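Local coordinates for protein GDP-6-deoxy-D-mannose reductase (Pseudomonas aeruginosa, PDB 6X3B) that binds NADPH and probably reduces GDP-4-dehydro-6-deoxy-D-mannose to GDP-rhamnose, a sugar donor for the O-antigen of the lipopolysaccharide, at residues A[23-27]-A[69-74]; A[181-185]-A[312-316]; A[192-196]-A[258-262]. All blocks are in the same frame, centred on the assembly; numbering follows the deposited sequence.

Interaction 1 of 3, residues A[23-27]-A[69-74]; sequences QRLFV and LWPELP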
ATOM      1  N   GLN A  23      15.150  27.988  -2.487  1.00 26.65           N
ATOM      2  CA  GLN A  23      15.026  26.848  -1.591  1.00 28.32           C
ATOM      3  C   GLN A  23      15.886  25.702  -2.102  1.00 20.82           C
ATOM      4  O   GLN A  23      16.023  25.505  -3.307  1.00 22.67           O
ATOM      5  CB  GLN A  23      13.572  26.384  -1.472  1.00 25.21           C
ATOM      6  CG  GLN A  23      12.677  27.511  -0.995  1.00 30.47           C
ATOM      7  CD  GLN A  23      11.573  27.042  -0.103  1.00 40.20           C
ATOM      8  OE1 GLN A  23      10.398  27.243  -0.403  1.00 51.79           O
ATOM      9  NE2 GLN A  23      11.934  26.422   1.012  1.00 39.77           N
ATOM     10  N   ARG A  24      16.445  24.941  -1.166  1.00 20.85           N
ATOM     11  CA  ARG A  24      17.367  23.863  -1.488  1.00 19.54           C
ATOM     12  C   ARG A  24      16.580  22.595  -1.792  1.00 23.91           C
ATOM     13  O   ARG A  24      15.756  22.160  -0.982  1.00 22.76           O
ATOM     14  CB  ARG A  24      18.331  23.617  -0.334  1.00 20.40           C
ATOM     15  CG  ARG A  24      19.393  24.736  -0.199  1.00 28.22           C
ATOM     16  CD  ARG A  24      20.217  24.570   1.076  1.00 32.63           C
ATOM     17  NE  ARG A  24      21.345  25.514   1.151  1.00 42.75           N
ATOM     18  CZ  ARG A  24      21.214  26.834   1.261  1.00 49.31           C
ATOM     19  NH1 ARG A  24      20.004  27.381   1.300  1.00 49.72           N
ATOM     20  NH2 ARG A  24      22.291  27.610   1.334  1.00 47.73           N
ATOM     21  N   LEU A  25      16.863  21.990  -2.941  1.00 20.53           N
ATOM     22  CA  LEU A  25      16.126  20.836  -3.432  1.00 18.28           C
ATOM     23  C   LEU A  25      17.099  19.678  -3.615  1.00 22.05           C
ATOM     24  O   LEU A  25      18.123  19.830  -4.284  1.00 18.14           O
ATOM     25  CB  LEU A  25      15.434  21.159  -4.760  1.00 18.32           C
ATOM     26  CG  LEU A  25      14.840  19.964  -5.518  1.00 22.39           C
ATOM     27  CD1 LEU A  25      13.746  19.302  -4.680  1.00 19.07           C
ATOM     28  CD2 LEU A  25      14.298  20.403  -6.880  1.00 20.57           C
ATOM     29  N   PHE A  26      16.804  18.545  -2.997  1.00 21.79           N
ATOM     30  CA  PHE A  26      17.556  17.321  -3.233  1.00 18.06           C
ATOM     31  C   PHE A  26      16.682  16.358  -4.021  1.00 18.71           C
ATOM     32  O   PHE A  26      15.499  16.193  -3.711  1.00 18.80           O
ATOM     33  CB  PHE A  26      18.018  16.675  -1.918  1.00 19.50           C
ATOM     34  CG  PHE A  26      18.915  15.470  -2.120  1.00 24.61           C
ATOM     35  CD1 PHE A  26      20.306  15.618  -2.226  1.00 25.04           C
ATOM     36  CD2 PHE A  26      18.371  14.202  -2.226  1.00 22.42           C
ATOM     37  CE1 PHE A  26      21.127  14.509  -2.430  1.00 23.38           C
ATOM     38  CE2 PHE A  26      19.182  13.075  -2.424  1.00 26.11           C
ATOM     39  CZ  PHE A  26      20.559  13.230  -2.534  1.00 25.33           C
ATOM     40  N   VAL A  27      17.267  15.730  -5.045  1.00 17.97           N
ATOM     41  CA  VAL A  27      16.553  14.823  -5.942  1.00 17.03           C
ATOM     42  C   VAL A  27      17.280  13.482  -5.951  1.00 24.64           C
ATOM     43  O   VAL A  27      18.478  13.424  -6.260  1.00 19.56           O
ATOM     44  CB  VAL A  27      16.459  15.382  -7.371  1.00 21.40           C
ATOM     45  CG1 VAL A  27      15.693  14.388  -8.269  1.00 23.16           C
ATOM     46  CG2 VAL A  27      15.766  16.757  -7.377  1.00 20.18           C
ATOM     47  N   LEU A  69      24.825  12.661   2.914  1.00 24.03           N
ATOM     48  CA  LEU A  69      24.431  13.152   1.599  1.00 22.75           C
ATOM     49  C   LEU A  69      24.048  14.632   1.591  1.00 20.75           C
ATOM     50  O   LEU A  69      23.943  15.219   0.509  1.00 22.59           O
ATOM     51  CB  LEU A  69      23.250  12.333   1.066  1.00 24.07           C
ATOM     52  CG  LEU A  69      23.631  10.959   0.518  1.00 26.79           C
ATOM     53  CD1 LEU A  69      22.393  10.142   0.235  1.00 21.59           C
ATOM     54  CD2 LEU A  69      24.492  11.086  -0.753  1.00 30.14           C
ATOM     55  N   TRP A  70      23.805  15.242   2.746  1.00 22.58           N
ATOM     56  CA  TRP A  70      23.233  16.590   2.811  1.00 19.25           C
ATOM     57  C   TRP A  70      24.097  17.491   3.691  1.00 23.99           C
ATOM     58  O   TRP A  70      23.698  17.869   4.799  1.00 27.62           O
ATOM     59  CB  TRP A  70      21.784  16.548   3.310  1.00 21.57           C
ATOM     60  CG  TRP A  70      20.972  15.533   2.539  1.00 23.72           C
ATOM     61  CD1 TRP A  70      20.567  15.623   1.243  1.00 21.99           C
ATOM     62  CD2 TRP A  70      20.550  14.249   3.006  1.00 18.27           C
ATOM     63  NE1 TRP A  70      19.882  14.472   0.876  1.00 17.24           N
ATOM     64  CE2 TRP A  70      19.860  13.619   1.945  1.00 21.61           C
ATOM     65  CE3 TRP A  70      20.653  13.588   4.232  1.00 20.11           C
ATOM     66  CZ2 TRP A  70      19.285  12.348   2.073  1.00 20.33           C
ATOM     67  CZ3 TRP A  70      20.098  12.321   4.358  1.00 22.44           C
ATOM     68  CH2 TRP A  70      19.417  11.719   3.288  1.00 18.45           C
ATOM     69  N   PRO A  71      25.281  17.883   3.207  1.00 26.68           N
ATOM     70  CA  PRO A  71      26.036  18.938   3.918  1.00 26.84           C
ATOM     71  C   PRO A  71      25.199  20.190   4.143  1.00 24.07           C
ATOM     72  O   PRO A  71      25.140  20.707   5.273  1.00 28.50           O
ATOM     73  CB  PRO A  71      27.247  19.185   2.999  1.00 25.69           C
ATOM     74  CG  PRO A  71      26.906  18.544   1.681  1.00 29.81           C
ATOM     75  CD  PRO A  71      25.988  17.398   2.008  1.00 21.91           C
ATOM     76  N   GLU A  72      24.514  20.675   3.110  1.00 23.36           N
ATOM     77  CA  GLU A  72      23.420  21.625   3.292  1.00 22.79           C
ATOM     78  C   GLU A  72      22.084  20.882   3.291  1.00 24.00           C
ATOM     79  O   GLU A  72      21.852  20.011   2.447  1.00 24.79           O
ATOM     80  CB  GLU A  72      23.416  22.695   2.199  1.00 28.19           C
ATOM     81  CG  GLU A  72      24.772  23.395   1.999  1.00 34.59           C
ATOM     82  CD  GLU A  72      24.667  24.640   1.124  1.00 44.16           C
ATOM     83  OE1 GLU A  72      23.746  24.716   0.273  1.00 47.31           O
ATOM     84  OE2 GLU A  72      25.503  25.550   1.294  1.00 56.97           O
ATOM     85  N   LEU A  73      21.195  21.261   4.225  1.00 23.49           N
ATOM     86  CA  LEU A  73      19.914  20.562   4.409  1.00 25.16           C
ATOM     87  C   LEU A  73      18.930  20.938   3.304  1.00 22.59           C
ATOM     88  O   LEU A  73      18.746  22.125   3.024  1.00 24.80           O
ATOM     89  CB  LEU A  73      19.321  20.914   5.760  1.00 22.45           C
ATOM     90  CG  LEU A  73      18.042  20.177   6.153  1.00 21.99           C
ATOM     91  CD1 LEU A  73      18.389  18.771   6.576  1.00 21.39           C
ATOM     92  CD2 LEU A  73      17.306  20.921   7.282  1.00 22.67           C
ATOM     93  N   PRO A  74      18.287  19.974   2.653  1.00 19.54           N
ATOM     94  CA  PRO A  74      17.262  20.336   1.667  1.00 21.36           C
ATOM     95  C   PRO A  74      16.006  20.873   2.346  1.00 21.20           C
ATOM     96  O   PRO A  74      15.627  20.436   3.434  1.00 18.87           O
ATOM     97  CB  PRO A  74      16.985  19.021   0.928  1.00 20.58           C
ATOM     98  CG  PRO A  74      17.424  17.942   1.869  1.00 23.23           C
ATOM     99  CD  PRO A  74      18.539  18.520   2.712  1.00 18.97           C
TER
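Arg24 and Glu72 form a salt bridge across this contact, NE of Arg24 donating to OE1 of Glu72 over 2.7 Å with an N-H...O angle of 152°. The carboxylate approaches the edge of the guanidinium, but its oxygen is met from well above its own plane, and the two flat groups are turned 50° apart. The bond is therefore single and not the flat, two-pronged kind. Arg24 runs extended from CG to NE, which brings NE to the carboxylate of Glu72 at the loop, while its CD lies 3.5 Å from the carbonyl O of Leu73; a long, flexible residue suits this partly exposed margin. The backbone N of Arg24 is hydrogen-bonded to the carboxylate of Asp75.

Residues 23-27 are a strand in the parallel part of the central sheet of the Rossmann-type, NADPH-binding domain, and 69-74 belongs to the loop that leads into the neighbouring parallel strand 76-79.

Further along the strand, Phe26 and Trp70 make a T-shaped pair: the indole edge stands on the face of the phenyl ring, with NE1 of Trp70 over the ring centre and 3.3 Å from CG of Phe26. The planes meet at 80°. With CG anti to the backbone N, Phe26 turns a face of its ring to the indole edge, and this electron-rich face suits an N-H edge. Leu107, Ala110 and Leu111 of helix 93-114 also pack on Trp70. The compact ring of Pro74 packs against the strand beside the pair, its CB 3.8 Å from CB of Phe26.

Interaction 2 of 3, residues A[181-185]-A[312-316]; sequences HIGPG and AILSD. With NDP (NADPH dihydro-nicotinamide-adenine-dinucleotide phosphate), chain E.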
ATOM      1  N   HIS A 181       4.804   8.895 -19.948  1.00 21.45           N
ATOM      2  CA  HIS A 181       5.836   9.931 -20.213  1.00 19.63           C
ATOM      3  C   HIS A 181       6.362   9.764 -21.639  1.00 22.45           C
ATOM      4  O   HIS A 181       6.433   8.622 -22.111  1.00 23.80           O
ATOM      5  CB  HIS A 181       7.096   9.691 -19.366  1.00 27.59           C
ATOM      6  CG  HIS A 181       7.010  10.001 -17.911  1.00 26.95           C
ATOM      7  ND1 HIS A 181       5.960   9.596 -17.129  1.00 25.10           N
ATOM      8  CD2 HIS A 181       7.879  10.612 -17.080  1.00 22.35           C
ATOM      9  CE1 HIS A 181       6.162   9.971 -15.887  1.00 22.04           C
ATOM     10  NE2 HIS A 181       7.334  10.592 -15.832  1.00 21.48           N
ATOM     11  N   ILE A 182       6.763  10.823 -22.271  1.00 22.03           N
ATOM     12  CA  ILE A 182       7.416  10.784 -23.609  1.00 23.97           C
ATOM     13  C   ILE A 182       8.667  11.661 -23.510  1.00 22.18           C
ATOM     14  O   ILE A 182       8.536  12.814 -23.078  1.00 19.99           O
ATOM     15  CB  ILE A 182       6.489  11.267 -24.740  1.00 25.45           C
ATOM     16  CG1 ILE A 182       5.222  10.419 -24.858  1.00 32.98           C
ATOM     17  CG2 ILE A 182       7.250  11.306 -26.054  1.00 31.37           C
ATOM     18  CD1 ILE A 182       4.301  10.863 -25.966  1.00 38.32           C
ATOM     19  N   GLY A 183       9.836  11.113 -23.838  1.00 21.96           N
ATOM     20  CA  GLY A 183      11.034  11.920 -23.810  1.00 25.63           C
ATOM     21  C   GLY A 183      12.266  11.161 -24.259  1.00 27.88           C
ATOM     22  O   GLY A 183      12.302   9.929 -24.274  1.00 23.72           O
ATOM     23  N   PRO A 184      13.299  11.895 -24.666  1.00 29.01           N
ATOM     24  CA  PRO A 184      14.601  11.259 -24.908  1.00 29.15           C
ATOM     25  C   PRO A 184      15.080  10.534 -23.660  1.00 30.17           C
ATOM     26  O   PRO A 184      15.036  11.079 -22.553  1.00 25.92           O
ATOM     27  CB  PRO A 184      15.512  12.441 -25.262  1.00 29.65           C
ATOM     28  CG  PRO A 184      14.592  13.504 -25.750  1.00 32.68           C
ATOM     29  CD  PRO A 184      13.292  13.325 -24.999  1.00 23.87           C
ATOM     30  N   GLY A 185      15.524   9.286 -23.843  1.00 27.31           N
ATOM     31  CA  GLY A 185      16.023   8.478 -22.751  1.00 28.36           C
ATOM     32  C   GLY A 185      15.012   7.526 -22.147  1.00 30.28           C
ATOM     33  O   GLY A 185      15.388   6.715 -21.292  1.00 37.27           O
ATOM     34  N   ALA A 312      10.977  15.557 -30.811  1.00 24.17           N
ATOM     35  CA  ALA A 312      12.123  15.583 -29.914  1.00 24.51           C
ATOM     36  C   ALA A 312      12.725  14.191 -29.766  1.00 26.64           C
ATOM     37  O   ALA A 312      13.952  14.032 -29.835  1.00 28.52           O
ATOM     38  CB  ALA A 312      11.710  16.180 -28.556  1.00 23.25           C
ATOM     39  N   ILE A 313      11.888  13.155 -29.619  1.00 22.07           N
ATOM     40  CA  ILE A 313      12.486  11.828 -29.457  1.00 23.98           C
ATOM     41  C   ILE A 313      13.076  11.314 -30.772  1.00 25.35           C
ATOM     42  O   ILE A 313      14.072  10.579 -30.757  1.00 28.93           O
ATOM     43  CB  ILE A 313      11.503  10.803 -28.843  1.00 23.01           C
ATOM     44  CG1 ILE A 313      10.277  10.565 -29.725  1.00 26.40           C
ATOM     45  CG2 ILE A 313      11.097  11.223 -27.441  1.00 25.77           C
ATOM     46  CD1 ILE A 313       9.379   9.417 -29.206  1.00 27.84           C
ATOM     47  N   LEU A 314      12.502  11.686 -31.922  1.00 24.61           N
ATOM     48  CA  LEU A 314      13.110  11.296 -33.195  1.00 31.37           C
ATOM     49  C   LEU A 314      14.462  11.973 -33.387  1.00 32.45           C
ATOM     50  O   LEU A 314      15.435  11.327 -33.792  1.00 30.81           O
ATOM     51  CB  LEU A 314      12.191  11.625 -34.367  1.00 29.12           C
ATOM     52  CG  LEU A 314      11.041  10.673 -34.653  1.00 28.44           C
ATOM     53  CD1 LEU A 314      10.081  11.363 -35.627  1.00 31.69           C
ATOM     54  CD2 LEU A 314      11.526   9.313 -35.214  1.00 27.27           C
ATOM     55  N   SER A 315      14.539  13.276 -33.088  1.00 27.03           N
ATOM     56  CA  SER A 315      15.792  14.013 -33.231  1.00 31.92           C
ATOM     57  C   SER A 315      16.873  13.446 -32.334  1.00 34.54           C
ATOM     58  O   SER A 315      18.042  13.368 -32.730  1.00 33.66           O
ATOM     59  CB  SER A 315      15.594  15.497 -32.896  1.00 28.24           C
ATOM     60  OG  SER A 315      14.547  16.055 -33.659  1.00 35.91           O
ATOM     61  N   ASP A 316      16.514  13.096 -31.101  1.00 31.53           N
ATOM     62  CA  ASP A 316      17.501  12.513 -30.207  1.00 33.46           C
ATOM     63  C   ASP A 316      18.067  11.229 -30.793  1.00 37.18           C
ATOM     64  O   ASP A 316      19.282  11.003 -30.761  1.00 40.05           O
ATOM     65  CB  ASP A 316      16.888  12.241 -28.839  1.00 34.20           C
ATOM     66  CG  ASP A 316      17.897  11.669 -27.868  1.00 34.34           C
ATOM     67  OD1 ASP A 316      18.837  12.413 -27.497  1.00 38.94           O
ATOM     68  OD2 ASP A 316      17.758  10.484 -27.496  1.00 35.45           O
TER
HETATM   69  PA  NDP E 401      14.919   5.065 -14.209  1.00 21.80           P
HETATM   70  O1A NDP E 401      14.827   3.589 -14.019  1.00 23.53           O
HETATM   71  O2A NDP E 401      15.302   5.588 -15.552  1.00 22.50           O
HETATM   72  O5B NDP E 401      15.895   5.686 -13.102  1.00 27.13           O
HETATM   73  C5B NDP E 401      15.931   5.089 -11.783  1.00 20.47           C
HETATM   74  C4B NDP E 401      16.928   5.835 -10.932  1.00 20.02           C
HETATM   75  O4B NDP E 401      16.950   5.257  -9.602  1.00 22.91           O
HETATM   76  C3B NDP E 401      18.382   5.814 -11.426  1.00 22.43           C
HETATM   77  O3B NDP E 401      18.994   7.088 -11.263  1.00 22.16           O
HETATM   78  C2B NDP E 401      19.024   4.748 -10.547  1.00 21.46           C
HETATM   79  O2B NDP E 401      20.416   5.004 -10.383  1.00 26.18           O
HETATM   80  C1B NDP E 401      18.280   4.976  -9.239  1.00 19.96           C
HETATM   81  N9A NDP E 401      18.291   3.825  -8.346  1.00 21.41           N
HETATM   82  C8A NDP E 401      17.783   2.576  -8.604  1.00 17.72           C
HETATM   83  N7A NDP E 401      17.943   1.737  -7.613  1.00 19.45           N
HETATM   84  C5A NDP E 401      18.599   2.475  -6.639  1.00 20.24           C
HETATM   85  C6A NDP E 401      19.056   2.154  -5.348  1.00 22.50           C
HETATM   86  N6A NDP E 401      18.895   0.939  -4.831  1.00 21.00           N
HETATM   87  N1A NDP E 401      19.676   3.121  -4.632  1.00 22.93           N
HETATM   88  C2A NDP E 401      19.817   4.328  -5.194  1.00 20.34           C
HETATM   89  N3A NDP E 401      19.430   4.748  -6.395  1.00 21.88           N
HETATM   90  C4A NDP E 401      18.820   3.765  -7.079  1.00 17.17           C
HETATM   91  O3  NDP E 401      13.522   5.728 -13.793  1.00 26.26           O
HETATM   92  PN  NDP E 401      12.658   6.872 -14.505  1.00 20.98           P
HETATM   93  O1N NDP E 401      13.452   8.135 -14.505  1.00 20.71           O
HETATM   94  O2N NDP E 401      12.159   6.348 -15.809  1.00 22.22           O
HETATM   95  O5D NDP E 401      11.430   7.015 -13.486  1.00 23.08           O
HETATM   96  C5D NDP E 401      11.488   8.037 -12.463  1.00 21.17           C
HETATM   97  C4D NDP E 401      10.332   7.848 -11.513  1.00 20.26           C
HETATM   98  O4D NDP E 401       9.090   7.997 -12.246  1.00 21.16           O
HETATM   99  C3D NDP E 401      10.256   6.480 -10.821  1.00 22.64           C
HETATM  100  O3D NDP E 401       9.824   6.609  -9.474  1.00 21.25           O
HETATM  101  C2D NDP E 401       9.240   5.741 -11.689  1.00 23.21           C
HETATM  102  O2D NDP E 401       8.579   4.694 -10.996  1.00 19.46           O
HETATM  103  C1D NDP E 401       8.278   6.862 -12.066  1.00 21.46           C
HETATM  104  N1N NDP E 401       7.551   6.586 -13.341  1.00 23.98           N
HETATM  105  C2N NDP E 401       8.194   6.649 -14.548  1.00 20.99           C
HETATM  106  C3N NDP E 401       7.513   6.550 -15.731  1.00 24.23           C
HETATM  107  C7N NDP E 401       8.297   6.366 -16.974  1.00 32.54           C
HETATM  108  O7N NDP E 401       7.711   6.189 -18.047  1.00 27.43           O
HETATM  109  N7N NDP E 401       9.619   6.398 -16.893  1.00 26.16           N
HETATM  110  C4N NDP E 401       6.026   6.634 -15.702  1.00 26.82           C
HETATM  111  C5N NDP E 401       5.448   6.508 -14.354  1.00 25.21           C
HETATM  112  C6N NDP E 401       6.217   6.262 -13.319  1.00 22.78           C
HETATM  113  P2B NDP E 401      21.310   3.810 -11.002  1.00 31.55           P
HETATM  114  O1X NDP E 401      22.749   4.208 -10.757  1.00 34.59           O
HETATM  115  O2X NDP E 401      20.935   2.542 -10.266  1.00 43.01           O
HETATM  116  O3X NDP E 401      20.981   3.732 -12.478  1.00 33.57           O
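Apolar contacts dominate where Ile313 meets the turn that follows strand 172-182. Its CG2 branch does the touching: it reaches over the backbone to within 3.4 Å of C of Gly183, comes 3.9 Å from CD of Pro184, and meets CG2 of Ile182 at 4.1 Å. The branch can do so because CG1 takes the place between backbone N and carbonyl carbon (chi1 62°), leaving CG2 beside the N. At Gly183 it is the bare backbone, through its carbonyl carbon, that lies directly against this methyl. Glycine also suits position 185, where the backbone takes a positive phi of 96°.

A second kind of contact is between ring and carboxylate. CB of Pro184 lies 3.6 Å from CG of Asp316, a van der Waals contact; the charge of Asp316 is met by a salt bridge from OD2 to Arg320.

The cofactor is met by His181, whose ring lays one face over the nicotinamide, its ND1 3.3 Å from C4N of NADPH. The same ND1 is hydrogen-bonded to the carbonyl O of Phe179.

Strand 172-182 thus touches NADPH through His181, while just beyond it the turn leans on helix 306-320, whose Ile313 also packs on Ile192 and Ala196 of helix 191-203.

Interaction 3 of 3, residues A[192-196]-A[258-262]; sequences IASAA and LIELL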
ATOM      1  N   ILE A 192       6.221   3.515 -27.942  1.00 37.02           N
ATOM      2  CA  ILE A 192       6.481   4.771 -28.641  1.00 30.57           C
ATOM      3  C   ILE A 192       7.972   5.040 -28.715  1.00 26.21           C
ATOM      4  O   ILE A 192       8.484   5.493 -29.746  1.00 28.68           O
ATOM      5  CB  ILE A 192       5.734   5.940 -27.978  1.00 34.07           C
ATOM      6  CG1 ILE A 192       4.225   5.753 -28.132  1.00 30.92           C
ATOM      7  CG2 ILE A 192       6.194   7.265 -28.604  1.00 28.23           C
ATOM      8  CD1 ILE A 192       3.781   5.455 -29.566  1.00 28.69           C
ATOM      9  N   ALA A 193       8.696   4.773 -27.631  1.00 30.55           N
ATOM     10  CA  ALA A 193      10.143   4.945 -27.667  1.00 31.24           C
ATOM     11  C   ALA A 193      10.775   3.985 -28.668  1.00 33.37           C
ATOM     12  O   ALA A 193      11.659   4.369 -29.438  1.00 27.15           O
ATOM     13  CB  ALA A 193      10.732   4.751 -26.267  1.00 29.69           C
ATOM     14  N   SER A 194      10.319   2.735 -28.690  1.00 29.15           N
ATOM     15  CA  SER A 194      10.876   1.774 -29.635  1.00 32.51           C
ATOM     16  C   SER A 194      10.547   2.158 -31.075  1.00 31.03           C
ATOM     17  O   SER A 194      11.395   2.028 -31.968  1.00 29.30           O
ATOM     18  CB  SER A 194      10.349   0.375 -29.321  1.00 35.06           C
ATOM     19  OG  SER A 194      10.681  -0.534 -30.354  1.00 36.71           O
ATOM     20  N   ALA A 195       9.313   2.611 -31.318  1.00 30.44           N
ATOM     21  CA  ALA A 195       8.913   3.027 -32.659  1.00 27.95           C
ATOM     22  C   ALA A 195       9.775   4.181 -33.152  1.00 29.08           C
ATOM     23  O   ALA A 195      10.204   4.190 -34.312  1.00 28.30           O
ATOM     24  CB  ALA A 195       7.426   3.420 -32.674  1.00 25.12           C
ATOM     25  N   ALA A 196      10.039   5.163 -32.283  1.00 25.09           N
ATOM     26  CA  ALA A 196      10.889   6.284 -32.675  1.00 30.37           C
ATOM     27  C   ALA A 196      12.300   5.813 -32.998  1.00 33.37           C
ATOM     28  O   ALA A 196      12.885   6.220 -34.011  1.00 26.50           O
ATOM     29  CB  ALA A 196      10.921   7.343 -31.576  1.00 27.32           C
ATOM     30  N   LEU A 258      -0.179   7.793 -32.831  1.00 26.79           N
ATOM     31  CA  LEU A 258       1.143   8.314 -32.491  1.00 26.67           C
ATOM     32  C   LEU A 258       2.216   7.755 -33.420  1.00 31.61           C
ATOM     33  O   LEU A 258       3.101   8.495 -33.867  1.00 25.65           O
ATOM     34  CB  LEU A 258       1.483   8.001 -31.038  1.00 25.45           C
ATOM     35  CG  LEU A 258       0.585   8.673 -30.011  1.00 27.42           C
ATOM     36  CD1 LEU A 258       1.012   8.326 -28.595  1.00 27.89           C
ATOM     37  CD2 LEU A 258       0.674  10.163 -30.241  1.00 26.73           C
ATOM     38  N   ILE A 259       2.161   6.451 -33.721  1.00 28.03           N
ATOM     39  CA  ILE A 259       3.139   5.867 -34.643  1.00 29.48           C
ATOM     40  C   ILE A 259       3.039   6.518 -36.018  1.00 30.34           C
ATOM     41  O   ILE A 259       4.057   6.823 -36.655  1.00 30.81           O
ATOM     42  CB  ILE A 259       2.959   4.343 -34.738  1.00 33.19           C
ATOM     43  CG1 ILE A 259       3.417   3.664 -33.450  1.00 33.95           C
ATOM     44  CG2 ILE A 259       3.756   3.773 -35.918  1.00 29.58           C
ATOM     45  CD1 ILE A 259       2.969   2.195 -33.372  1.00 33.24           C
ATOM     46  N   GLU A 260       1.812   6.731 -36.501  1.00 31.27           N
ATOM     47  CA  GLU A 260       1.626   7.405 -37.779  1.00 34.03           C
ATOM     48  C   GLU A 260       2.193   8.823 -37.750  1.00 33.28           C
ATOM     49  O   GLU A 260       2.814   9.266 -38.724  1.00 29.52           O
ATOM     50  CB  GLU A 260       0.144   7.418 -38.152  1.00 34.57           C
ATOM     51  CG  GLU A 260      -0.341   6.046 -38.671  1.00 38.66           C
ATOM     52  CD  GLU A 260      -1.843   5.978 -38.819  1.00 53.87           C
ATOM     53  OE1 GLU A 260      -2.336   5.911 -39.972  1.00 64.72           O
ATOM     54  OE2 GLU A 260      -2.534   5.995 -37.776  1.00 57.03           O
ATOM     55  N   LEU A 261       1.999   9.547 -36.640  1.00 29.55           N
ATOM     56  CA  LEU A 261       2.554  10.894 -36.542  1.00 29.00           C
ATOM     57  C   LEU A 261       4.078  10.866 -36.494  1.00 25.15           C
ATOM     58  O   LEU A 261       4.733  11.754 -37.050  1.00 32.08           O
ATOM     59  CB  LEU A 261       1.978  11.620 -35.321  1.00 28.75           C
ATOM     60  CG  LEU A 261       2.392  13.086 -35.118  1.00 31.14           C
ATOM     61  CD1 LEU A 261       2.074  13.905 -36.359  1.00 31.67           C
ATOM     62  CD2 LEU A 261       1.691  13.691 -33.888  1.00 28.31           C
ATOM     63  N   LEU A 262       4.667   9.854 -35.852  1.00 24.89           N
ATOM     64  CA  LEU A 262       6.120   9.711 -35.896  1.00 25.29           C
ATOM     65  C   LEU A 262       6.613   9.540 -37.332  1.00 28.28           C
ATOM     66  O   LEU A 262       7.555  10.211 -37.759  1.00 26.68           O
ATOM     67  CB  LEU A 262       6.566   8.528 -35.038  1.00 24.23           C
ATOM     68  CG  LEU A 262       6.738   8.722 -33.527  1.00 27.29           C
ATOM     69  CD1 LEU A 262       6.910   7.342 -32.879  1.00 24.36           C
ATOM     70  CD2 LEU A 262       7.922   9.612 -33.199  1.00 25.25           C
TER
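Helices 191-203 and 255-266 run side by side in nearly the same direction, the axes of their segments 10.2 Å apart at a crossing angle of -25°. This is an all-apolar interface between a parallel pair of helices, probably in the smaller, C-terminal part that in extended short-chain dehydrogenases usually binds the nucleotide sugar, and each touching residue is buried. Ile192 reaches across with its CD1, which lies 3.7 Å from CB of Leu258, the two side chains crossing at about a right angle. Isoleucine has the reach for this, because its chi2 of -50° brings CD1 nearer the partner although its CB does not point that way.

One turn on, large side chains lie against small ones: the residues of helix 191-203 are alanines, whose short side chains make room for Ile259 and Leu262 of the facing helix. CB of Ala195 meets CG1 of Ile259 at 4.1 Å, and Leu211 of strand 210-213 touches both of these residues. Leu262 straddles the alanine pair: its CD1 sits 4.0 Å from CB of Ala195, while its other methyl, CD2, is 4.1 Å from CB of Ala196.

Interactions 2 and 3 are continuous, their centres 10 Å apart: Ile313 CD1 lies 3.5 Å from Ala196 CB, and Leu314 CD1 lies 3.5 Å from Leu262 O, so helix 306-320 packs against both helices of interaction 3. Along the chain, interaction 3 is nested within the loop that interaction 2 closes. Interaction 1 is separate, its centre about 29 Å from that of interaction 2 and about 38 Å from that of interaction 3, yet interactions 1 and 2 reach the same sheet. Segment 181-185 of interaction 2 reaches the nicotinamide through His181, whereas the side chains of Leu69 in interaction 1 and Ile192 in interaction 3 lie about 8 and 10 Å from NADPH.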